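Local atomic coordinates of sulfite reductase [ferredoxin] (Mycobacterium tuberculosis, PDB entry 1ZJ8), a protein that reduces sulfite to sulfide with electrons from ferredoxin, using a siroheme and a [4Fe-4S] cluster, for the biosynthesis of sulfur-containing amino acids and cofactors. Residues E23-L34 with R289-K299; A119-I127 with I368-M376. All coordinates share one frame; numbering follows the deposited sequence.

Contact 1: residues E23-L34 with R289-K299; sequences EGQWALGHREPL and RDYGYRRLRAK
A cation-pi stack of R294 on W26 pins the N-terminal loop 23-34 to the chain leaving helix 277-291, which belongs to the first 4Fe-4S domain of this sulfite reductase family. The R294 guanidinium lies flat on the indole, with the planes 6° apart and NH1 3.3 Å from W26 CE2. The R294 chain runs out extended and turns at chi3 (90°), which swings the guanidinium over the ring. D214 holds NH2 in a salt bridge and probably fixes the rotation of the group. R31 NH1 covers the other indole face, near the rim. R289 CG and CD pack against W26 CZ3.

Three hydrogen bonds join the segments. R294 N gives one to E23 O (2.8 Å). A27 N bonds to D290 O at 2.8 Å. Q25 NE2 reaches Y291 O at 3.1 Å, tilted from the carbonyl plane. The Q25 amide stands nearly upright to the Y293 ring, with NE2 at its edge.

E23 OE2 forms a salt bridge to R21 and a long one to R295 NH2 (3.7 Å). L34 CD1 rests on R295 CG. A27 CB sits over the Y291 ring face, 3.6 Å from CE1.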
# COMPACT_ATOMS: atom_id res chain seq x y z
N GLU A 23 22.91 -12.66 -14.04
CA GLU A 23 22.10 -11.72 -13.26
C GLU A 23 21.40 -12.44 -12.11
O GLU A 23 20.43 -11.92 -11.56
CB GLU A 23 21.04 -11.02 -14.13
CG GLU A 23 21.59 -10.19 -15.30
CD GLU A 23 21.71 -8.69 -15.02
OE1 GLU A 23 20.87 -8.12 -14.30
OE2 GLU A 23 22.66 -8.08 -15.55
N GLY A 24 21.89 -13.64 -11.74
CA GLY A 24 21.36 -14.40 -10.61
C GLY A 24 20.18 -15.29 -10.98
O GLY A 24 19.68 -16.02 -10.12
N GLN A 25 19.76 -15.24 -12.24
CA GLN A 25 18.55 -15.93 -12.73
C GLN A 25 18.60 -17.44 -12.52
O GLN A 25 19.52 -18.10 -13.01
CB GLN A 25 18.32 -15.62 -14.22
CG GLN A 25 17.88 -14.19 -14.49
CD GLN A 25 18.05 -13.78 -15.95
OE1 GLN A 25 19.17 -13.64 -16.45
NE2 GLN A 25 16.93 -13.55 -16.64
N TRP A 26 17.61 -17.96 -11.80
CA TRP A 26 17.48 -19.39 -11.52
C TRP A 26 17.37 -20.24 -12.80
O TRP A 26 18.05 -21.26 -12.93
CB TRP A 26 16.25 -19.64 -10.61
CG TRP A 26 16.51 -19.40 -9.12
CD1 TRP A 26 17.59 -18.77 -8.57
CD2 TRP A 26 15.66 -19.78 -8.02
NE1 TRP A 26 17.47 -18.75 -7.19
CE2 TRP A 26 16.30 -19.36 -6.83
CE3 TRP A 26 14.42 -20.44 -7.93
CZ2 TRP A 26 15.75 -19.58 -5.56
CZ3 TRP A 26 13.88 -20.66 -6.66
CH2 TRP A 26 14.54 -20.23 -5.50
N ALA A 27 16.53 -19.81 -13.74
CA ALA A 27 16.26 -20.58 -14.98
C ALA A 27 17.39 -20.57 -16.03
O ALA A 27 17.28 -21.24 -17.06
CB ALA A 27 14.95 -20.10 -15.64
N LEU A 28 18.46 -19.81 -15.82
CA LEU A 28 19.64 -19.92 -16.66
C LEU A 28 20.73 -20.78 -15.99
O LEU A 28 21.85 -20.85 -16.48
CB LEU A 28 20.19 -18.53 -17.00
CG LEU A 28 19.21 -17.49 -17.57
CD1 LEU A 28 19.98 -16.34 -18.24
CD2 LEU A 28 18.20 -18.11 -18.55
N GLY A 29 20.38 -21.45 -14.89
CA GLY A 29 21.34 -22.22 -14.11
C GLY A 29 22.20 -21.38 -13.18
O GLY A 29 22.91 -21.94 -12.33
N HIS A 30 22.13 -20.05 -13.33
CA HIS A 30 22.93 -19.11 -12.53
C HIS A 30 22.29 -18.98 -11.15
O HIS A 30 21.72 -17.95 -10.81
CB HIS A 30 23.06 -17.73 -13.23
CG HIS A 30 23.46 -17.80 -14.69
ND1 HIS A 30 24.30 -18.76 -15.20
CD2 HIS A 30 23.14 -16.99 -15.73
CE1 HIS A 30 24.47 -18.56 -16.50
NE2 HIS A 30 23.78 -17.49 -16.84
N ARG A 31 22.42 -20.03 -10.34
CA ARG A 31 21.59 -20.22 -9.16
C ARG A 31 22.33 -19.96 -7.84
O ARG A 31 21.86 -20.37 -6.76
CB ARG A 31 21.02 -21.64 -9.21
CG ARG A 31 19.99 -21.93 -8.15
CD ARG A 31 18.83 -22.73 -8.67
NE ARG A 31 17.95 -23.10 -7.56
CZ ARG A 31 16.62 -23.23 -7.64
NH1 ARG A 31 15.96 -23.01 -8.78
NH2 ARG A 31 15.95 -23.58 -6.54
N GLU A 32 23.46 -19.24 -7.91
CA GLU A 32 24.29 -19.00 -6.72
C GLU A 32 24.05 -17.64 -6.05
O GLU A 32 23.80 -16.65 -6.74
CB GLU A 32 25.77 -19.19 -7.06
CG GLU A 32 26.18 -20.66 -7.16
CD GLU A 32 25.93 -21.45 -5.87
OE1 GLU A 32 24.79 -21.43 -5.34
OE2 GLU A 32 26.88 -22.09 -5.37
N PRO A 33 24.14 -17.59 -4.70
CA PRO A 33 23.90 -16.33 -3.99
C PRO A 33 24.86 -15.22 -4.40
O PRO A 33 26.07 -15.41 -4.33
CB PRO A 33 24.14 -16.70 -2.51
CG PRO A 33 24.88 -17.98 -2.52
CD PRO A 33 24.47 -18.69 -3.78
N LEU A 34 24.33 -14.08 -4.83
CA LEU A 34 25.14 -12.92 -5.19
C LEU A 34 24.95 -11.77 -4.19
O LEU A 34 25.39 -10.64 -4.44
CB LEU A 34 24.80 -12.45 -6.61
CG LEU A 34 24.81 -13.48 -7.75
CD1 LEU A 34 24.70 -12.79 -9.12
CD2 LEU A 34 26.05 -14.35 -7.70
N ARG A 289 9.91 -15.84 -10.21
CA ARG A 289 10.84 -16.66 -9.41
C ARG A 289 11.99 -17.18 -10.28
O ARG A 289 13.16 -17.10 -9.89
CB ARG A 289 10.11 -17.83 -8.75
CG ARG A 289 11.01 -18.82 -7.95
CD ARG A 289 10.32 -20.16 -7.67
NE ARG A 289 9.72 -20.68 -8.90
CZ ARG A 289 8.80 -21.64 -8.97
NH1 ARG A 289 8.34 -22.23 -7.86
NH2 ARG A 289 8.32 -22.00 -10.16
N ASP A 290 11.66 -17.68 -11.47
CA ASP A 290 12.63 -18.38 -12.30
C ASP A 290 13.52 -17.44 -13.16
O ASP A 290 14.71 -17.73 -13.39
CB ASP A 290 11.90 -19.44 -13.16
CG ASP A 290 11.19 -20.53 -12.29
OD1 ASP A 290 11.65 -20.81 -11.17
OD2 ASP A 290 10.18 -21.10 -12.73
N TYR A 291 12.97 -16.31 -13.61
CA TYR A 291 13.69 -15.40 -14.52
C TYR A 291 13.96 -13.98 -13.96
O TYR A 291 14.64 -13.18 -14.60
CB TYR A 291 12.91 -15.26 -15.83
CG TYR A 291 12.93 -16.48 -16.75
CD1 TYR A 291 12.11 -17.59 -16.50
CD2 TYR A 291 13.73 -16.48 -17.92
CE1 TYR A 291 12.11 -18.69 -17.38
CE2 TYR A 291 13.73 -17.56 -18.79
CZ TYR A 291 12.93 -18.66 -18.51
OH TYR A 291 12.95 -19.72 -19.38
N GLY A 292 13.41 -13.66 -12.78
CA GLY A 292 13.72 -12.39 -12.13
C GLY A 292 15.18 -12.31 -11.70
O GLY A 292 15.78 -13.31 -11.32
N TYR A 293 15.73 -11.10 -11.75
CA TYR A 293 17.13 -10.87 -11.41
C TYR A 293 17.38 -11.03 -9.91
O TYR A 293 16.54 -10.64 -9.10
CB TYR A 293 17.56 -9.47 -11.88
CG TYR A 293 17.26 -9.19 -13.34
CD1 TYR A 293 17.33 -10.20 -14.30
CD2 TYR A 293 16.93 -7.92 -13.77
CE1 TYR A 293 17.07 -9.94 -15.66
CE2 TYR A 293 16.68 -7.65 -15.14
CZ TYR A 293 16.75 -8.67 -16.07
OH TYR A 293 16.50 -8.43 -17.41
N ARG A 294 18.52 -11.63 -9.54
CA ARG A 294 18.86 -11.90 -8.13
C ARG A 294 20.32 -11.51 -7.81
O ARG A 294 20.99 -12.13 -6.97
CB ARG A 294 18.56 -13.37 -7.76
CG ARG A 294 17.14 -13.85 -8.14
CD ARG A 294 16.93 -15.34 -7.92
NE ARG A 294 16.45 -15.64 -6.57
CZ ARG A 294 15.28 -16.22 -6.26
NH1 ARG A 294 14.43 -16.62 -7.21
NH2 ARG A 294 14.97 -16.44 -4.99
N ARG A 295 20.77 -10.44 -8.47
CA ARG A 295 22.14 -9.96 -8.38
C ARG A 295 22.22 -8.62 -7.62
O ARG A 295 22.69 -8.59 -6.49
CB ARG A 295 22.70 -9.83 -9.80
CG ARG A 295 24.14 -9.41 -9.87
CD ARG A 295 24.59 -9.34 -11.30
NE ARG A 295 23.95 -8.24 -12.01
CZ ARG A 295 24.37 -6.97 -11.99
NH1 ARG A 295 25.43 -6.61 -11.28
NH2 ARG A 295 23.71 -6.05 -12.68
N LEU A 296 21.77 -7.54 -8.25
CA LEU A 296 21.66 -6.25 -7.56
C LEU A 296 20.34 -6.21 -6.77
O LEU A 296 19.26 -6.42 -7.33
CB LEU A 296 21.71 -5.06 -8.54
CG LEU A 296 23.02 -4.80 -9.30
CD1 LEU A 296 22.90 -3.66 -10.33
CD2 LEU A 296 24.17 -4.54 -8.33
N ARG A 297 20.44 -5.92 -5.48
CA ARG A 297 19.28 -5.79 -4.59
C ARG A 297 18.27 -4.74 -5.05
O ARG A 297 17.08 -4.94 -4.91
CB ARG A 297 19.73 -5.42 -3.18
CG ARG A 297 18.84 -5.93 -2.11
CD ARG A 297 19.09 -7.41 -1.88
NE ARG A 297 18.03 -8.03 -1.08
CZ ARG A 297 16.89 -8.54 -1.57
NH1 ARG A 297 16.60 -8.47 -2.87
NH2 ARG A 297 16.02 -9.09 -0.74
N ALA A 298 18.76 -3.64 -5.59
CA ALA A 298 17.89 -2.60 -6.15
C ALA A 298 17.60 -2.78 -7.64
O ALA A 298 17.10 -1.86 -8.28
CB ALA A 298 18.49 -1.23 -5.90
N LYS A 299 17.94 -3.94 -8.21
CA LYS A 299 17.61 -4.24 -9.61
C LYS A 299 17.03 -5.66 -9.70
O LYS A 299 17.29 -6.39 -10.67
CB LYS A 299 18.85 -4.07 -10.49
CG LYS A 299 18.61 -3.96 -12.03
CD LYS A 299 19.83 -4.56 -12.80
CE LYS A 299 19.54 -4.91 -14.26
NZ LYS A 299 20.01 -3.86 -15.20

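Contact 2: residues A119-I127 with I368-M376; sequences AALRTLGQI and ILTAVADLM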
# COMPACT_ATOMS: atom_id res chain seq x y z
N ALA A 119 -16.08 -9.35 14.46
CA ALA A 119 -15.29 -10.07 15.47
C ALA A 119 -13.78 -9.91 15.24
O ALA A 119 -13.03 -9.69 16.20
CB ALA A 119 -15.66 -11.54 15.49
N ALA A 120 -13.36 -10.02 13.98
CA ALA A 120 -11.95 -9.90 13.64
C ALA A 120 -11.46 -8.47 13.90
O ALA A 120 -10.33 -8.28 14.35
CB ALA A 120 -11.72 -10.29 12.17
N LEU A 121 -12.31 -7.49 13.60
CA LEU A 121 -11.98 -6.08 13.81
C LEU A 121 -11.84 -5.77 15.31
O LEU A 121 -10.97 -5.00 15.72
CB LEU A 121 -13.05 -5.19 13.18
CG LEU A 121 -12.70 -3.69 13.17
CD1 LEU A 121 -11.68 -3.39 12.08
CD2 LEU A 121 -13.95 -2.79 13.03
N ARG A 122 -12.68 -6.40 16.13
CA ARG A 122 -12.59 -6.29 17.58
C ARG A 122 -11.28 -6.88 18.14
O ARG A 122 -10.66 -6.29 19.04
CB ARG A 122 -13.78 -6.97 18.23
CG ARG A 122 -13.79 -6.82 19.73
CD ARG A 122 -14.93 -7.60 20.33
NE ARG A 122 -16.18 -7.40 19.60
CZ ARG A 122 -16.92 -6.31 19.69
NH1 ARG A 122 -16.54 -5.29 20.48
NH2 ARG A 122 -18.05 -6.22 18.99
N THR A 123 -10.90 -8.04 17.62
CA THR A 123 -9.66 -8.70 18.01
C THR A 123 -8.47 -7.78 17.70
O THR A 123 -7.68 -7.47 18.58
CB THR A 123 -9.53 -10.07 17.29
OG1 THR A 123 -10.67 -10.90 17.60
CG2 THR A 123 -8.20 -10.79 17.66
N LEU A 124 -8.40 -7.30 16.46
CA LEU A 124 -7.42 -6.30 16.08
C LEU A 124 -7.36 -5.14 17.07
O LEU A 124 -6.29 -4.65 17.41
CB LEU A 124 -7.76 -5.76 14.70
CG LEU A 124 -7.10 -6.47 13.52
CD1 LEU A 124 -6.67 -7.91 13.85
CD2 LEU A 124 -8.05 -6.46 12.31
N GLY A 125 -8.52 -4.71 17.54
CA GLY A 125 -8.59 -3.57 18.43
C GLY A 125 -7.98 -3.86 19.78
O GLY A 125 -7.26 -3.04 20.33
N GLN A 126 -8.28 -5.05 20.29
CA GLN A 126 -7.81 -5.48 21.61
C GLN A 126 -6.33 -5.83 21.64
O GLN A 126 -5.64 -5.47 22.60
CB GLN A 126 -8.64 -6.66 22.05
CG GLN A 126 -10.09 -6.28 22.27
CD GLN A 126 -11.02 -7.46 22.32
OE1 GLN A 126 -10.62 -8.60 22.05
NE2 GLN A 126 -12.28 -7.19 22.67
N ILE A 127 -5.85 -6.52 20.60
CA ILE A 127 -4.42 -6.74 20.41
C ILE A 127 -3.69 -5.40 20.56
O ILE A 127 -2.72 -5.31 21.31
CB ILE A 127 -4.07 -7.37 19.01
CG1 ILE A 127 -4.81 -8.69 18.70
CG2 ILE A 127 -2.60 -7.64 18.89
CD1 ILE A 127 -5.14 -9.56 19.88
N ILE A 368 -10.03 2.81 18.96
CA ILE A 368 -10.91 3.21 17.86
C ILE A 368 -11.45 2.00 17.10
O ILE A 368 -12.65 1.93 16.82
CB ILE A 368 -10.24 4.20 16.90
CG1 ILE A 368 -10.23 5.58 17.56
CG2 ILE A 368 -11.02 4.28 15.57
CD1 ILE A 368 -9.46 6.62 16.79
N LEU A 369 -10.57 1.06 16.77
CA LEU A 369 -10.99 -0.13 16.04
C LEU A 369 -12.05 -0.90 16.84
O LEU A 369 -13.02 -1.43 16.27
CB LEU A 369 -9.77 -1.05 15.75
CG LEU A 369 -8.75 -0.52 14.74
CD1 LEU A 369 -7.51 -1.42 14.67
CD2 LEU A 369 -9.36 -0.42 13.35
N THR A 370 -11.86 -0.94 18.15
CA THR A 370 -12.80 -1.65 18.99
C THR A 370 -14.09 -0.86 19.02
O THR A 370 -15.18 -1.43 18.91
CB THR A 370 -12.23 -1.95 20.39
OG1 THR A 370 -10.98 -2.63 20.23
CG2 THR A 370 -13.16 -2.89 21.19
N ALA A 371 -13.96 0.46 19.09
CA ALA A 371 -15.14 1.35 19.08
C ALA A 371 -16.01 1.15 17.83
O ALA A 371 -17.25 1.13 17.92
CB ALA A 371 -14.70 2.78 19.21
N VAL A 372 -15.34 1.00 16.68
CA VAL A 372 -16.00 0.77 15.40
C VAL A 372 -16.71 -0.59 15.38
O VAL A 372 -17.81 -0.72 14.83
CB VAL A 372 -14.99 0.83 14.19
CG1 VAL A 372 -15.66 0.38 12.88
CG2 VAL A 372 -14.37 2.21 14.03
N ALA A 373 -16.09 -1.59 15.99
CA ALA A 373 -16.70 -2.92 16.05
C ALA A 373 -18.06 -2.89 16.74
O ALA A 373 -18.99 -3.56 16.30
CB ALA A 373 -15.77 -3.91 16.72
N ASP A 374 -18.17 -2.09 17.81
CA ASP A 374 -19.44 -1.97 18.56
C ASP A 374 -20.49 -1.17 17.81
O ASP A 374 -21.70 -1.46 17.90
CB ASP A 374 -19.18 -1.39 19.97
CG ASP A 374 -18.27 -2.29 20.80
OD1 ASP A 374 -18.46 -3.53 20.72
OD2 ASP A 374 -17.35 -1.78 21.49
N LEU A 375 -20.03 -0.16 17.06
CA LEU A 375 -20.90 0.58 16.15
C LEU A 375 -21.44 -0.35 15.06
O LEU A 375 -22.63 -0.29 14.72
CB LEU A 375 -20.15 1.74 15.50
CG LEU A 375 -19.85 2.94 16.40
CD1 LEU A 375 -18.94 3.92 15.68
CD2 LEU A 375 -21.14 3.62 16.84
N MET A 376 -20.59 -1.21 14.53
CA MET A 376 -21.03 -2.20 13.57
C MET A 376 -22.14 -3.10 14.14
O MET A 376 -23.14 -3.37 13.46
CB MET A 376 -19.85 -3.03 13.10
CG MET A 376 -18.95 -2.28 12.13
SD MET A 376 -17.47 -3.18 11.61
CE MET A 376 -18.21 -4.61 10.80
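L121 is a knob in a hole of the facing helix, where helices 118-131 and 366-379 pack side by side and nearly antiparallel. Each helix comes from one of the two ferredoxin-like half domains of this family. The axes of the two segments approach to 7.5 Å at a crossing angle of -154°.

R122 can be followed outward. Its CB lies 4.0 Å from A373 CB. CG stands anti to the backbone N (chi1 -176°), and the chain stays extended until it bends at chi3. This bend brings the guanidinium beside A373, whose CB lies over one face. At the tip, both terminal nitrogens turn to the same D374 oxygen. NH1 makes the straighter bond, a salt bridge to OD1 at 2.6 Å. The oxygen lies close to the guanidinium plane and is met on its syn side, but 34° out of the carboxylate plane. NH2 adds a weak bond to the same oxygen.

L121 reaches across with its two methyl groups. Its CD1 meets L369 CD2 at 4.0 Å. CD2 lies among V372, A373 and M376, and touches V372 CG1 at 3.6 Å. I384 and F386 of strand 384-386 also touch L121.

The backbones come closest at G125 and T370. The T370 hydroxyl is hydrogen-bonded to G366 O, one turn back in its own helix. Across the contact, T370 OG1 lies 3.1 Å from G125 CA.

Contacts 1 and 2 lie on opposite sides of the chain's centre. Their centres are about 43 Å apart and their nearest atoms about 27 Å, so they do not touch. Their segments alternate along the chain in the order 23-34, 119-127, 289-299, 368-376. They share no helix or sheet. Contact 1 ties the N-terminal loop to the end of helix 277-291 of the first 4Fe-4S domain. Contact 2 pairs helices of the two ferredoxin-like half domains. Both join distant parts of the sequence, with 254 and 240 residues between their segments. They flank the siroheme from different parts of the fold, about 9 Å from the K299 side chain and about 12 Å from that of L124.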